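Local coordinates for protein SnoK (Streptomyces nogalater, PDB 5EPA) that acts as a non-heme iron, 2-oxoglutarate-dependent carbocyclase in the biosynthesis of the polyketide nogalamycin, at residues R106-P111 / A146-W151; R113-D118 / V239-D244; D135-P140 / D177-M182; Y247-Q252 / L259-P264. All coordinates share one frame; numbering follows the deposited sequence.

Contact 1 of 4, residues R106-P111 / A146-W151; sequences RLAGAP and ATLTAW. With AKG (2-oxoglutaric acid), chain H.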
loop_
_atom_site.group_PDB
_atom_site.type_symbol
_atom_site.label_atom_id
_atom_site.label_comp_id
_atom_site.label_asym_id
_atom_site.label_seq_id
_atom_site.Cartn_x
_atom_site.Cartn_y
_atom_site.Cartn_z
ATOM N N ARG A 106 13.996 -6.699 4.163
ATOM C CA ARG A 106 15.194 -6.727 3.312
ATOM C C ARG A 106 15.185 -5.582 2.307
ATOM O O ARG A 106 16.199 -4.965 2.044
ATOM C CB ARG A 106 15.338 -8.086 2.619
ATOM C CG ARG A 106 15.835 -9.163 3.572
ATOM C CD ARG A 106 16.408 -10.414 2.917
ATOM N NE ARG A 106 17.384 -10.094 1.874
ATOM C CZ ARG A 106 17.820 -10.942 0.934
ATOM N NH1 ARG A 106 17.373 -12.191 0.872
ATOM N NH2 ARG A 106 18.723 -10.523 0.043
ATOM N N LEU A 107 14.021 -5.284 1.765
ATOM C CA LEU A 107 13.898 -4.218 0.805
ATOM C C LEU A 107 14.171 -2.870 1.475
ATOM O O LEU A 107 14.917 -2.035 0.926
ATOM C CB LEU A 107 12.508 -4.232 0.175
ATOM C CG LEU A 107 12.186 -5.437 -0.728
ATOM C CD1 LEU A 107 10.766 -5.352 -1.240
ATOM C CD2 LEU A 107 13.112 -5.533 -1.942
ATOM N N ALA A 108 13.606 -2.671 2.673
ATOM C CA ALA A 108 13.711 -1.397 3.368
ATOM C C ALA A 108 15.087 -1.126 3.873
ATOM O O ALA A 108 15.531 0.005 3.926
ATOM C CB ALA A 108 12.751 -1.361 4.526
ATOM N N GLY A 109 15.761 -2.165 4.297
ATOM C CA GLY A 109 17.123 -2.039 4.852
ATOM C C GLY A 109 17.162 -1.403 6.223
ATOM O O GLY A 109 18.222 -1.007 6.692
ATOM N N ALA A 110 16.018 -1.370 6.896
ATOM C CA ALA A 110 15.926 -0.752 8.228
ATOM C C ALA A 110 14.756 -1.360 9.013
ATOM O O ALA A 110 13.865 -1.936 8.420
ATOM C CB ALA A 110 15.735 0.747 8.096
ATOM N N PRO A 111 14.767 -1.240 10.360
ATOM C CA PRO A 111 13.706 -1.857 11.150
ATOM C C PRO A 111 12.333 -1.245 10.854
ATOM O O PRO A 111 12.223 -0.041 10.635
ATOM C CB PRO A 111 14.128 -1.601 12.611
ATOM C CG PRO A 111 15.586 -1.259 12.541
ATOM C CD PRO A 111 15.741 -0.542 11.211
ATOM N N ALA A 146 12.283 4.905 5.346
ATOM C CA ALA A 146 12.251 3.656 4.611
ATOM C C ALA A 146 10.866 3.071 4.546
ATOM O O ALA A 146 10.689 1.950 4.101
ATOM C CB ALA A 146 13.207 2.671 5.253
ATOM N N THR A 147 9.874 3.809 5.031
ATOM C CA THR A 147 8.505 3.342 5.000
ATOM C C THR A 147 8.115 2.883 3.583
ATOM O O THR A 147 8.358 3.596 2.589
ATOM C CB THR A 147 7.543 4.418 5.508
ATOM O OG1 THR A 147 7.780 4.649 6.888
ATOM C CG2 THR A 147 6.088 4.024 5.354
ATOM N N LEU A 148 7.442 1.738 3.524
ATOM C CA LEU A 148 6.986 1.141 2.270
ATOM C C LEU A 148 5.706 0.328 2.445
ATOM O O LEU A 148 5.301 -0.007 3.562
ATOM C CB LEU A 148 8.059 0.249 1.681
ATOM C CG LEU A 148 8.255 -1.154 2.223
ATOM C CD1 LEU A 148 9.279 -1.893 1.391
ATOM C CD2 LEU A 148 8.747 -1.105 3.627
ATOM N N THR A 149 5.061 0.039 1.312
ATOM C CA THR A 149 3.779 -0.652 1.287
ATOM C C THR A 149 3.906 -1.947 0.502
ATOM O O THR A 149 4.558 -1.970 -0.547
ATOM C CB THR A 149 2.710 0.189 0.601
ATOM O OG1 THR A 149 2.432 1.387 1.347
ATOM C CG2 THR A 149 1.412 -0.594 0.424
ATOM N N ALA A 150 3.331 -3.013 1.046
ATOM C CA ALA A 150 3.176 -4.267 0.349
ATOM C C ALA A 150 1.753 -4.343 -0.192
ATOM O O ALA A 150 0.811 -4.335 0.573
ATOM C CB ALA A 150 3.413 -5.432 1.301
ATOM N N TRP A 151 1.611 -4.404 -1.508
ATOM C CA TRP A 151 0.303 -4.479 -2.156
ATOM C C TRP A 151 0.128 -5.903 -2.587
ATOM O O TRP A 151 0.765 -6.359 -3.527
ATOM C CB TRP A 151 0.263 -3.532 -3.335
ATOM C CG TRP A 151 -1.093 -3.240 -3.918
ATOM C CD1 TRP A 151 -1.968 -2.278 -3.541
ATOM C CD2 TRP A 151 -1.668 -3.878 -5.057
ATOM N NE1 TRP A 151 -3.075 -2.295 -4.351
ATOM C CE2 TRP A 151 -2.907 -3.278 -5.292
ATOM C CE3 TRP A 151 -1.256 -4.942 -5.880
ATOM C CZ2 TRP A 151 -3.726 -3.654 -6.347
ATOM C CZ3 TRP A 151 -2.102 -5.346 -6.908
ATOM C CH2 TRP A 151 -3.321 -4.702 -7.129
HETATM C C1 AKG H . -1.536 1.878 -2.144
HETATM O O1 AKG H . -1.436 0.661 -1.846
HETATM O O2 AKG H . -0.835 2.818 -1.681
HETATM C C2 AKG H . -2.563 2.306 -3.091
HETATM O O5 AKG H . -2.564 3.507 -3.315
HETATM C C3 AKG H . -3.515 1.319 -3.716
HETATM C C4 AKG H . -4.677 1.905 -4.523
HETATM C C5 AKG H . -5.516 0.776 -5.151
HETATM O O3 AKG H . -5.525 -0.401 -4.665
HETATM O O4 AKG H . -6.203 1.006 -6.149
#
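Leu148 spreads its two methyls over successive residues at the end of helix 98-108: CD1 lies 4.2 Å from CB of Leu107, and CD2 lies 4.1 Å from CB of Ala108. Its chi1 of 80° sets CG between the backbone N and the carbonyl carbon. This half is the close-packed one, and Tyr33 of helix 27-36 touches both leucines, while Phe215 of strand 213-217 adds to the cover of Leu107. The other half lies nearer the surface, a meeting of three alanine methyls whose residues are only partly buried. CB of Ala146 lies 4.1 Å from CB of Ala108 and 4.3 Å from CB of Ala110. Gly109, with positive phi (72°), ends the helix between Ala108 and Ala110. Farther along the strand Thr149 and Trp151 turn to the cosubstrate: CG2 of Thr149 comes within 3.9 Å of O1 of 2-oxoglutarate, and the ring of Trp151 donates in its own plane from NE1 to O3, 3.1 Å away at 165°. A helix laid on the outer face of the major sheet, with the cosubstrate on the inner face, is characteristic of the double-stranded beta-helix (cupin) fold of 2-oxoglutarate-dependent oxygenases.

Contact 2 of 4, residues R113-D118 / V239-D244; sequences RVYSSD and VYMDAD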
loop_
_atom_site.group_PDB
_atom_site.type_symbol
_atom_site.label_atom_id
_atom_site.label_comp_id
_atom_site.label_asym_id
_atom_site.label_seq_id
_atom_site.Cartn_x
_atom_site.Cartn_y
_atom_site.Cartn_z
ATOM N N ARG A 113 7.839 -1.410 11.544
ATOM C CA ARG A 113 6.644 -1.805 12.278
ATOM C C ARG A 113 5.481 -1.814 11.312
ATOM O O ARG A 113 5.478 -1.092 10.341
ATOM C CB ARG A 113 6.295 -0.805 13.388
ATOM C CG ARG A 113 7.160 -0.830 14.630
ATOM C CD ARG A 113 6.802 0.330 15.542
ATOM N NE ARG A 113 7.691 0.362 16.691
ATOM C CZ ARG A 113 7.571 -0.425 17.762
ATOM N NH1 ARG A 113 6.597 -1.352 17.834
ATOM N NH2 ARG A 113 8.441 -0.313 18.765
ATOM N N VAL A 114 4.451 -2.587 11.645
ATOM C CA VAL A 114 3.171 -2.470 10.921
ATOM C C VAL A 114 2.431 -1.192 11.356
ATOM O O VAL A 114 2.166 -1.004 12.538
ATOM C CB VAL A 114 2.264 -3.664 11.186
ATOM C CG1 VAL A 114 0.965 -3.520 10.413
ATOM C CG2 VAL A 114 2.951 -4.948 10.774
ATOM N N TYR A 115 2.164 -0.306 10.400
ATOM C CA TYR A 115 1.403 0.909 10.641
ATOM C C TYR A 115 -0.076 0.610 10.544
ATOM O O TYR A 115 -0.855 1.006 11.404
ATOM C CB TYR A 115 1.739 2.070 9.665
ATOM C CG TYR A 115 0.679 3.154 9.717
ATOM C CD1 TYR A 115 0.484 3.891 10.848
ATOM C CD2 TYR A 115 -0.187 3.362 8.677
ATOM C CE1 TYR A 115 -0.515 4.850 10.946
ATOM C CE2 TYR A 115 -1.184 4.337 8.753
ATOM C CZ TYR A 115 -1.346 5.062 9.927
ATOM O OH TYR A 115 -2.365 6.003 10.025
ATOM N N SER A 116 -0.463 -0.053 9.470
ATOM C CA SER A 116 -1.870 -0.316 9.196
ATOM C C SER A 116 -1.966 -1.257 8.019
ATOM O O SER A 116 -0.954 -1.599 7.377
ATOM C CB SER A 116 -2.620 0.970 8.849
ATOM O OG SER A 116 -4.013 0.762 8.862
ATOM N N SER A 117 -3.191 -1.676 7.731
ATOM C CA SER A 117 -3.471 -2.336 6.472
ATOM C C SER A 117 -4.846 -1.958 5.989
ATOM O O SER A 117 -5.695 -1.520 6.790
ATOM C CB SER A 117 -3.314 -3.854 6.606
ATOM O OG SER A 117 -4.451 -4.489 7.154
ATOM N N ASP A 118 -5.079 -2.177 4.706
ATOM C CA ASP A 118 -6.377 -1.914 4.132
ATOM C C ASP A 118 -6.816 -3.041 3.219
ATOM O O ASP A 118 -6.014 -3.572 2.451
ATOM C CB ASP A 118 -6.352 -0.664 3.268
ATOM C CG ASP A 118 -6.214 0.597 4.075
ATOM O OD1 ASP A 118 -5.089 0.905 4.504
ATOM O OD2 ASP A 118 -7.229 1.305 4.262
ATOM N N VAL A 239 0.990 -1.208 5.212
ATOM C CA VAL A 239 2.002 -0.149 5.327
ATOM C C VAL A 239 2.941 -0.514 6.439
ATOM O O VAL A 239 2.518 -0.683 7.588
ATOM C CB VAL A 239 1.374 1.203 5.606
ATOM C CG1 VAL A 239 2.431 2.242 5.806
ATOM C CG2 VAL A 239 0.457 1.612 4.466
ATOM N N TYR A 240 4.200 -0.728 6.087
ATOM C CA TYR A 240 5.270 -0.991 7.042
ATOM C C TYR A 240 6.053 0.312 7.242
ATOM O O TYR A 240 6.697 0.801 6.313
ATOM C CB TYR A 240 6.196 -2.086 6.535
ATOM C CG TYR A 240 5.565 -3.461 6.377
ATOM C CD1 TYR A 240 5.334 -4.261 7.481
ATOM C CD2 TYR A 240 5.238 -3.948 5.156
ATOM C CE1 TYR A 240 4.766 -5.497 7.356
ATOM C CE2 TYR A 240 4.664 -5.201 5.000
ATOM C CZ TYR A 240 4.424 -5.977 6.098
ATOM O OH TYR A 240 3.862 -7.241 5.966
ATOM N N MET A 241 5.955 0.882 8.440
ATOM C CA MET A 241 6.563 2.145 8.717
ATOM C C MET A 241 7.902 1.962 9.387
ATOM O O MET A 241 8.194 0.920 9.957
ATOM C CB MET A 241 5.647 2.993 9.578
ATOM C CG MET A 241 5.400 2.456 10.999
ATOM S SD MET A 241 4.215 3.442 11.910
ATOM C CE MET A 241 3.982 2.346 13.324
ATOM N N ASP A 242 8.713 2.992 9.337
ATOM C CA ASP A 242 9.933 3.050 10.111
ATOM C C ASP A 242 9.610 2.742 11.583
ATOM O O ASP A 242 8.611 3.239 12.137
ATOM C CB ASP A 242 10.540 4.443 9.998
ATOM C CG ASP A 242 10.920 4.807 8.541
ATOM O OD1 ASP A 242 12.065 4.487 8.138
ATOM O OD2 ASP A 242 10.117 5.429 7.792
ATOM N N ALA A 243 10.449 1.932 12.221
ATOM C CA ALA A 243 10.164 1.449 13.575
ATOM C C ALA A 243 10.128 2.528 14.664
ATOM O O ALA A 243 9.650 2.281 15.776
ATOM C CB ALA A 243 11.141 0.364 13.952
ATOM N N ASP A 244 10.653 3.706 14.359
ATOM C CA ASP A 244 10.679 4.832 15.308
ATOM C C ASP A 244 9.772 5.964 14.820
ATOM O O ASP A 244 9.875 7.092 15.283
ATOM C CB ASP A 244 12.117 5.349 15.514
ATOM C CG ASP A 244 12.748 5.917 14.215
ATOM O OD1 ASP A 244 12.137 5.895 13.118
ATOM O OD2 ASP A 244 13.887 6.434 14.280
HETATM O O HOH W 1 10.822 0.907 18.085
#
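Arg113 and Met241 open a ladder of backbone bonds between strands 112-122 and 233-242. They make an antiparallel hydrogen-bonded pair, Arg113 N giving to Met241 O at 2.8 Å and Met241 N giving back to Arg113 O at 2.8 Å. After the non-hydrogen-bonded pair Val114 and Tyr240 the register slips by one. Val239 answers two residues in turn, its O accepting from Tyr115 N (2.9 Å) and its N donating to Ser116 O (2.9 Å). This is a classic beta bulge, set in the middle of the seven-stranded antiparallel sheet of the cupin-type fold, and it brings Tyr115 to the face that also carries Met241 and Val239.

Side-chain polar contacts lie at the Arg113 end. The chain of Arg113 runs extended from CG to NE, and NE donates to Ala243 O at 2.9 Å, the oxygen lying in the guanidinium plane. A water accepts from Arg113 NH2 and donates to the same carbonyl, while NH1 is bonded to Phe270 O.

Among apolar contacts, Met241 crosses Tyr115 at about a right angle; its SD lies 3.6 Å from Tyr115 CB and 5.1 Å from the centre of the ring, an oblique Met-aromatic contact. Val239 lies beside Tyr115, pointing the same way. On the opposite face, CG2 of Val114 lies 3.9 Å from CE1 of Tyr240, whose ring packs against helix 98-108 and whose OH bonds to Val95 O.

Contact 3 of 4, residues D135-P140 / D177-M182; sequences DETGLP and DRQEHM. With FE (Fe (III) ion), chain G; AKG (2-oxoglutaric acid), chain H.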
loop_
_atom_site.group_PDB
_atom_site.type_symbol
_atom_site.label_atom_id
_atom_site.label_comp_id
_atom_site.label_asym_id
_atom_site.label_seq_id
_atom_site.Cartn_x
_atom_site.Cartn_y
_atom_site.Cartn_z
ATOM N N ASP A 135 2.323 7.961 -0.965
ATOM C CA ASP A 135 1.634 7.552 0.271
ATOM C C ASP A 135 2.047 8.446 1.424
ATOM O O ASP A 135 1.254 8.723 2.304
ATOM C CB ASP A 135 1.927 6.103 0.570
ATOM C CG ASP A 135 1.230 5.136 -0.389
ATOM O OD1 ASP A 135 0.103 5.380 -0.954
ATOM O OD2 ASP A 135 1.869 4.079 -0.564
ATOM N N GLU A 136 3.293 8.911 1.389
ATOM C CA GLU A 136 3.824 9.794 2.399
ATOM C C GLU A 136 2.898 10.959 2.670
ATOM O O GLU A 136 2.693 11.368 3.817
ATOM C CB GLU A 136 5.225 10.273 1.963
ATOM C CG GLU A 136 5.884 11.300 2.850
ATOM C CD GLU A 136 7.272 11.711 2.340
ATOM O OE1 GLU A 136 7.401 12.317 1.231
ATOM O OE2 GLU A 136 8.263 11.397 3.062
ATOM N N THR A 137 2.363 11.519 1.622
ATOM C CA THR A 137 1.551 12.720 1.725
ATOM C C THR A 137 0.337 12.528 2.656
ATOM O O THR A 137 -0.033 13.412 3.420
ATOM C CB THR A 137 1.074 13.118 0.316
ATOM O OG1 THR A 137 2.227 13.427 -0.524
ATOM C CG2 THR A 137 0.151 14.299 0.355
ATOM N N GLY A 138 -0.279 11.353 2.578
ATOM C CA GLY A 138 -1.437 11.017 3.396
ATOM C C GLY A 138 -1.214 10.193 4.672
ATOM O O GLY A 138 -2.180 9.804 5.329
ATOM N N LEU A 139 0.038 9.926 5.033
ATOM C CA LEU A 139 0.357 9.231 6.284
ATOM C C LEU A 139 0.548 10.228 7.402
ATOM O O LEU A 139 1.282 11.194 7.250
ATOM C CB LEU A 139 1.626 8.406 6.144
ATOM C CG LEU A 139 1.459 7.101 5.339
ATOM C CD1 LEU A 139 2.816 6.515 5.011
ATOM C CD2 LEU A 139 0.620 6.054 6.046
ATOM N N PRO A 140 -0.142 10.029 8.528
ATOM C CA PRO A 140 -0.108 10.978 9.658
ATOM C C PRO A 140 1.109 10.721 10.536
ATOM O O PRO A 140 0.989 10.490 11.752
ATOM C CB PRO A 140 -1.408 10.681 10.380
ATOM C CG PRO A 140 -1.588 9.191 10.178
ATOM C CD PRO A 140 -1.044 8.890 8.804
ATOM N N ASP A 177 9.866 18.973 -5.292
ATOM C CA ASP A 177 9.005 18.188 -6.173
ATOM C C ASP A 177 8.091 17.205 -5.410
ATOM O O ASP A 177 7.458 16.367 -6.007
ATOM C CB ASP A 177 9.867 17.421 -7.165
ATOM C CG ASP A 177 10.560 18.329 -8.182
ATOM O OD1 ASP A 177 10.000 19.373 -8.539
ATOM O OD2 ASP A 177 11.673 18.000 -8.620
ATOM N N ARG A 178 8.037 17.335 -4.100
ATOM C CA ARG A 178 7.223 16.474 -3.245
ATOM C C ARG A 178 6.249 17.281 -2.429
ATOM O O ARG A 178 6.554 18.382 -1.986
ATOM C CB ARG A 178 8.077 15.793 -2.219
ATOM C CG ARG A 178 8.901 14.697 -2.782
ATOM C CD ARG A 178 9.445 13.867 -1.652
ATOM N NE ARG A 178 10.742 14.384 -1.223
ATOM C CZ ARG A 178 11.042 14.839 -0.011
ATOM N NH1 ARG A 178 10.129 14.858 0.963
ATOM N NH2 ARG A 178 12.280 15.285 0.234
ATOM N N GLN A 179 5.058 16.753 -2.249
ATOM C CA GLN A 179 4.125 17.433 -1.386
ATOM C C GLN A 179 4.433 17.213 0.119
ATOM O O GLN A 179 4.286 18.136 0.909
ATOM C CB GLN A 179 2.712 17.034 -1.693
ATOM C CG GLN A 179 1.716 17.841 -0.877
ATOM C CD GLN A 179 0.361 17.877 -1.500
ATOM O OE1 GLN A 179 0.038 17.053 -2.367
ATOM N NE2 GLN A 179 -0.486 18.800 -1.035
ATOM N N GLU A 180 4.883 16.006 0.470
ATOM C CA GLU A 180 5.150 15.549 1.878
ATOM C C GLU A 180 4.016 15.270 2.853
ATOM O O GLU A 180 4.062 14.235 3.526
ATOM C CB GLU A 180 6.046 16.494 2.700
ATOM C CG GLU A 180 7.476 16.628 2.149
ATOM C CD GLU A 180 8.529 16.839 3.241
ATOM O OE1 GLU A 180 8.189 16.897 4.459
ATOM O OE2 GLU A 180 9.722 16.932 2.869
ATOM N N HIS A 181 3.121 16.234 3.071
ATOM C CA HIS A 181 2.163 16.085 4.115
ATOM C C HIS A 181 0.965 16.959 3.957
ATOM O O HIS A 181 1.124 18.157 3.777
ATOM C CB HIS A 181 2.763 16.345 5.481
ATOM C CG HIS A 181 1.857 15.936 6.611
ATOM N ND1 HIS A 181 1.582 14.607 6.896
ATOM C CD2 HIS A 181 1.174 16.668 7.526
ATOM C CE1 HIS A 181 0.777 14.539 7.941
ATOM N NE2 HIS A 181 0.513 15.776 8.339
ATOM N N MET A 182 -0.224 16.361 4.057
ATOM C CA MET A 182 -1.460 17.130 4.132
ATOM C C MET A 182 -2.010 17.182 5.548
ATOM O O MET A 182 -2.334 16.148 6.122
ATOM C CB MET A 182 -2.507 16.535 3.205
ATOM C CG MET A 182 -2.257 16.848 1.723
ATOM S SD MET A 182 -3.645 16.447 0.653
ATOM C CE MET A 182 -4.208 14.890 1.352
HETATM FE FE FE G . -1.114 4.631 -2.249
HETATM C C1 AKG H . -1.536 1.878 -2.144
HETATM O O1 AKG H . -1.436 0.661 -1.846
HETATM O O2 AKG H . -0.835 2.818 -1.681
HETATM C C2 AKG H . -2.563 2.306 -3.091
HETATM O O5 AKG H . -2.564 3.507 -3.315
HETATM C C3 AKG H . -3.515 1.319 -3.716
HETATM C C4 AKG H . -4.677 1.905 -4.523
HETATM C C5 AKG H . -5.516 0.776 -5.151
HETATM O O3 AKG H . -5.525 -0.401 -4.665
HETATM O O4 AKG H . -6.203 1.006 -6.149
HETATM O O HOH W 2 5.745 13.502 -0.697
HETATM O O HOH W 3 -2.543 4.801 -0.633
#
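The loop that supplies the carboxylate of the iron-binding facial triad leans on segment 177-182 through Glu136 and Thr137, the two residues that follow the ligand itself. Asp135 OD1 binds the iron at 1.9 Å beside His133 and His222; 2-oxoglutarate chelates the metal through O2 and O5, and a water is also bound. Asp135 OD2 accepts from His216 NE2 and, weakly, from Thr149 OG1.

Met182 N donates to Thr137 O at 3.0 Å, in the plane of the carbonyl. The chi1 of Thr137 (-62°) sets OG1 beside the backbone N and leaves the methyl CG2 anti to it. Thr137 CG2 lies 3.8 Å from CG of Met182 and also meets the Gln179 side chain, which crosses Thr137 at about a right angle; OG1 bonds to Asp134. His181 is held at NE2 by Pro249 O.

The Glu136 chain is extended as far as CD, and OE1 makes a long salt bridge with Arg178 NH1, 3.7 Å, the two flat groups turned 46° apart. A water links OE1 (2.8 Å) to Glu180 N (2.9 Å). Arg178 NH1 is also salt-bridged to Glu180 OE2 at 2.8 Å, the hydrogen bond within it weak. Arg219 pairs with Glu136 OE2 and Arg175 with Glu180 OE2. With each carboxylate flanked by arginines, both are probably ionised, and any repulsion between them is probably eased by the three arginines together.

Contact 4 of 4, residues Y247-Q252 / L259-P264; sequences YRPGVQ and LSPGDP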
loop_
_atom_site.group_PDB
_atom_site.type_symbol
_atom_site.label_atom_id
_atom_site.label_comp_id
_atom_site.label_asym_id
_atom_site.label_seq_id
_atom_site.Cartn_x
_atom_site.Cartn_y
_atom_site.Cartn_z
ATOM N N TYR A 247 3.729 10.292 15.653
ATOM C CA TYR A 247 2.416 10.776 15.188
ATOM C C TYR A 247 2.443 12.263 14.767
ATOM O O TYR A 247 3.025 13.120 15.424
ATOM C CB TYR A 247 1.342 10.570 16.245
ATOM C CG TYR A 247 0.061 11.287 15.967
ATOM C CD1 TYR A 247 -0.587 11.153 14.750
ATOM C CD2 TYR A 247 -0.486 12.134 16.900
ATOM C CE1 TYR A 247 -1.749 11.851 14.476
ATOM C CE2 TYR A 247 -1.652 12.823 16.653
ATOM C CZ TYR A 247 -2.267 12.689 15.430
ATOM O OH TYR A 247 -3.436 13.367 15.221
ATOM N N ARG A 248 1.898 12.505 13.586
ATOM C CA ARG A 248 1.800 13.864 13.039
ATOM C C ARG A 248 0.395 14.110 12.535
ATOM O O ARG A 248 -0.034 13.394 11.613
ATOM C CB ARG A 248 2.776 14.041 11.855
ATOM C CG ARG A 248 2.819 15.461 11.359
ATOM C CD ARG A 248 3.576 15.578 10.050
ATOM N NE ARG A 248 3.680 16.979 9.661
ATOM C CZ ARG A 248 4.476 17.441 8.696
ATOM N NH1 ARG A 248 5.199 16.609 7.932
ATOM N NH2 ARG A 248 4.511 18.756 8.477
ATOM N N PRO A 249 -0.301 15.095 13.106
ATOM C CA PRO A 249 -1.698 15.278 12.770
ATOM C C PRO A 249 -1.905 15.563 11.306
ATOM O O PRO A 249 -1.104 16.257 10.672
ATOM C CB PRO A 249 -2.105 16.497 13.566
ATOM C CG PRO A 249 -1.235 16.447 14.745
ATOM C CD PRO A 249 0.084 15.930 14.239
ATOM N N GLY A 250 -2.940 14.952 10.769
ATOM C CA GLY A 250 -3.201 15.083 9.355
ATOM C C GLY A 250 -4.480 14.438 8.962
ATOM O O GLY A 250 -5.230 13.943 9.810
ATOM N N VAL A 251 -4.668 14.413 7.641
ATOM C CA VAL A 251 -5.847 13.845 7.081
ATOM C C VAL A 251 -5.549 12.374 7.475
ATOM O O VAL A 251 -4.375 12.015 7.740
ATOM C CB VAL A 251 -5.978 14.041 5.539
ATOM C CG1 VAL A 251 -6.088 15.520 5.179
ATOM C CG2 VAL A 251 -4.836 13.388 4.775
ATOM N N GLN A 252 -6.562 11.540 7.513
ATOM C CA GLN A 252 -6.434 10.122 7.847
ATOM C C GLN A 252 -5.962 9.731 9.248
ATOM O O GLN A 252 -5.380 8.638 9.410
ATOM C CB GLN A 252 -5.577 9.302 6.860
ATOM C CG GLN A 252 -5.760 9.574 5.386
ATOM C CD GLN A 252 -7.155 9.252 4.904
ATOM O OE1 GLN A 252 -7.962 8.686 5.628
ATOM N NE2 GLN A 252 -7.460 9.654 3.688
ATOM N N LEU A 259 -3.542 9.410 20.771
ATOM C CA LEU A 259 -2.144 9.881 20.749
ATOM C C LEU A 259 -2.010 11.407 20.735
ATOM O O LEU A 259 -2.895 12.117 20.271
ATOM C CB LEU A 259 -1.399 9.333 19.535
ATOM C CG LEU A 259 -1.345 7.834 19.337
ATOM C CD1 LEU A 259 -0.579 7.584 18.051
ATOM C CD2 LEU A 259 -0.675 7.121 20.487
ATOM N N SER A 260 -0.883 11.882 21.240
ATOM C CA SER A 260 -0.504 13.287 21.130
ATOM C C SER A 260 0.572 13.455 20.059
ATOM O O SER A 260 1.379 12.552 19.833
ATOM C CB SER A 260 0.054 13.796 22.465
ATOM O OG SER A 260 -0.904 13.743 23.480
ATOM N N PRO A 261 0.617 14.625 19.414
ATOM C CA PRO A 261 1.659 14.875 18.413
ATOM C C PRO A 261 3.063 14.552 18.898
ATOM O O PRO A 261 3.423 14.928 20.025
ATOM C CB PRO A 261 1.547 16.381 18.169
ATOM C CG PRO A 261 0.106 16.680 18.423
ATOM C CD PRO A 261 -0.371 15.718 19.468
ATOM N N GLY A 262 3.832 13.846 18.075
ATOM C CA GLY A 262 5.184 13.458 18.438
ATOM C C GLY A 262 5.283 12.145 19.206
ATOM O O GLY A 262 6.370 11.630 19.412
ATOM N N ASP A 263 4.147 11.617 19.670
ATOM C CA ASP A 263 4.143 10.337 20.343
ATOM C C ASP A 263 4.588 9.228 19.382
ATOM O O ASP A 263 4.195 9.193 18.232
ATOM C CB ASP A 263 2.750 9.959 20.888
ATOM C CG ASP A 263 2.406 10.634 22.192
ATOM O OD1 ASP A 263 3.226 11.391 22.738
ATOM O OD2 ASP A 263 1.266 10.413 22.645
ATOM N N PRO A 264 5.382 8.279 19.904
ATOM C CA PRO A 264 5.746 7.169 19.082
ATOM C C PRO A 264 4.556 6.231 18.896
ATOM O O PRO A 264 3.723 6.130 19.784
ATOM C CB PRO A 264 6.868 6.505 19.868
ATOM C CG PRO A 264 6.596 6.839 21.283
ATOM C CD PRO A 264 5.948 8.185 21.272
#
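Tyr247 is the buried centre, its ring set against the chain at Leu259, Ser260 and Pro261. CG is anti to the backbone N (chi1 168°), on the side of the partner segment; Tyr247 CD2 lies 4.0 Å from CB of Leu259, while CE2 touches the CD methylene of Pro261. Leu259 CD1 returns to touch Tyr247 CB. One face of the ring carries the backbone N of Pro249, offset toward the rim. Farther out, on the exposed side, two proline rings meet at about a right angle, Pro249 CG lying 3.9 Å from Pro261 CG.

The partner segment folds as a type II beta turn from Ser260 to Asp263, closed by Asp263 N to Ser260 O at 2.9 Å. Gly262 takes the positive phi (87°) that this turn calls for at its third position. The turn docks at Tyr247, beside the short two-stranded pairing of 246-247 with 141-142.

Polar contacts surround this core. Ser260 O lies at the edge of the tyrosine ring, 3.5 Å from Tyr247 CD2. Gly262 N donates almost straight to Tyr247 O (2.9 Å, 172°), and Tyr247 N gives to Asp263 O at 2.8 Å, so both backbone polar atoms of Tyr247 are used. Ser260 N reaches Asp263 OD2 at 3.0 Å from above the carboxylate plane. Tyr247 OH bonds to Asp253 OD2, an oxygen that also accepts from Gly250 N.

How the contacts relate
Contacts 1 and 2 share the seven-stranded sheet, where strands 148-153 and 233-242 are neighbours; their centres lie about 9 Å apart, and Asp242 ties them by probable hydrogen bonds to Ala146 and Thr147. The centre of contact 3 lies about 15 Å from that of contact 2 and about 17 Å from that of contact 1; Leu139 touches both. Contact 4, about 14 Å from contact 3 between centres, is joined to it by a probable hydrogen bond of Arg248 N to Pro140 O and by His181. Along the chain, contact 1 interlaces with contacts 2 and 3, contact 3 falls between the strands of contact 2, and contact 4 comes last, linking surface loops to the iron-bearing loop.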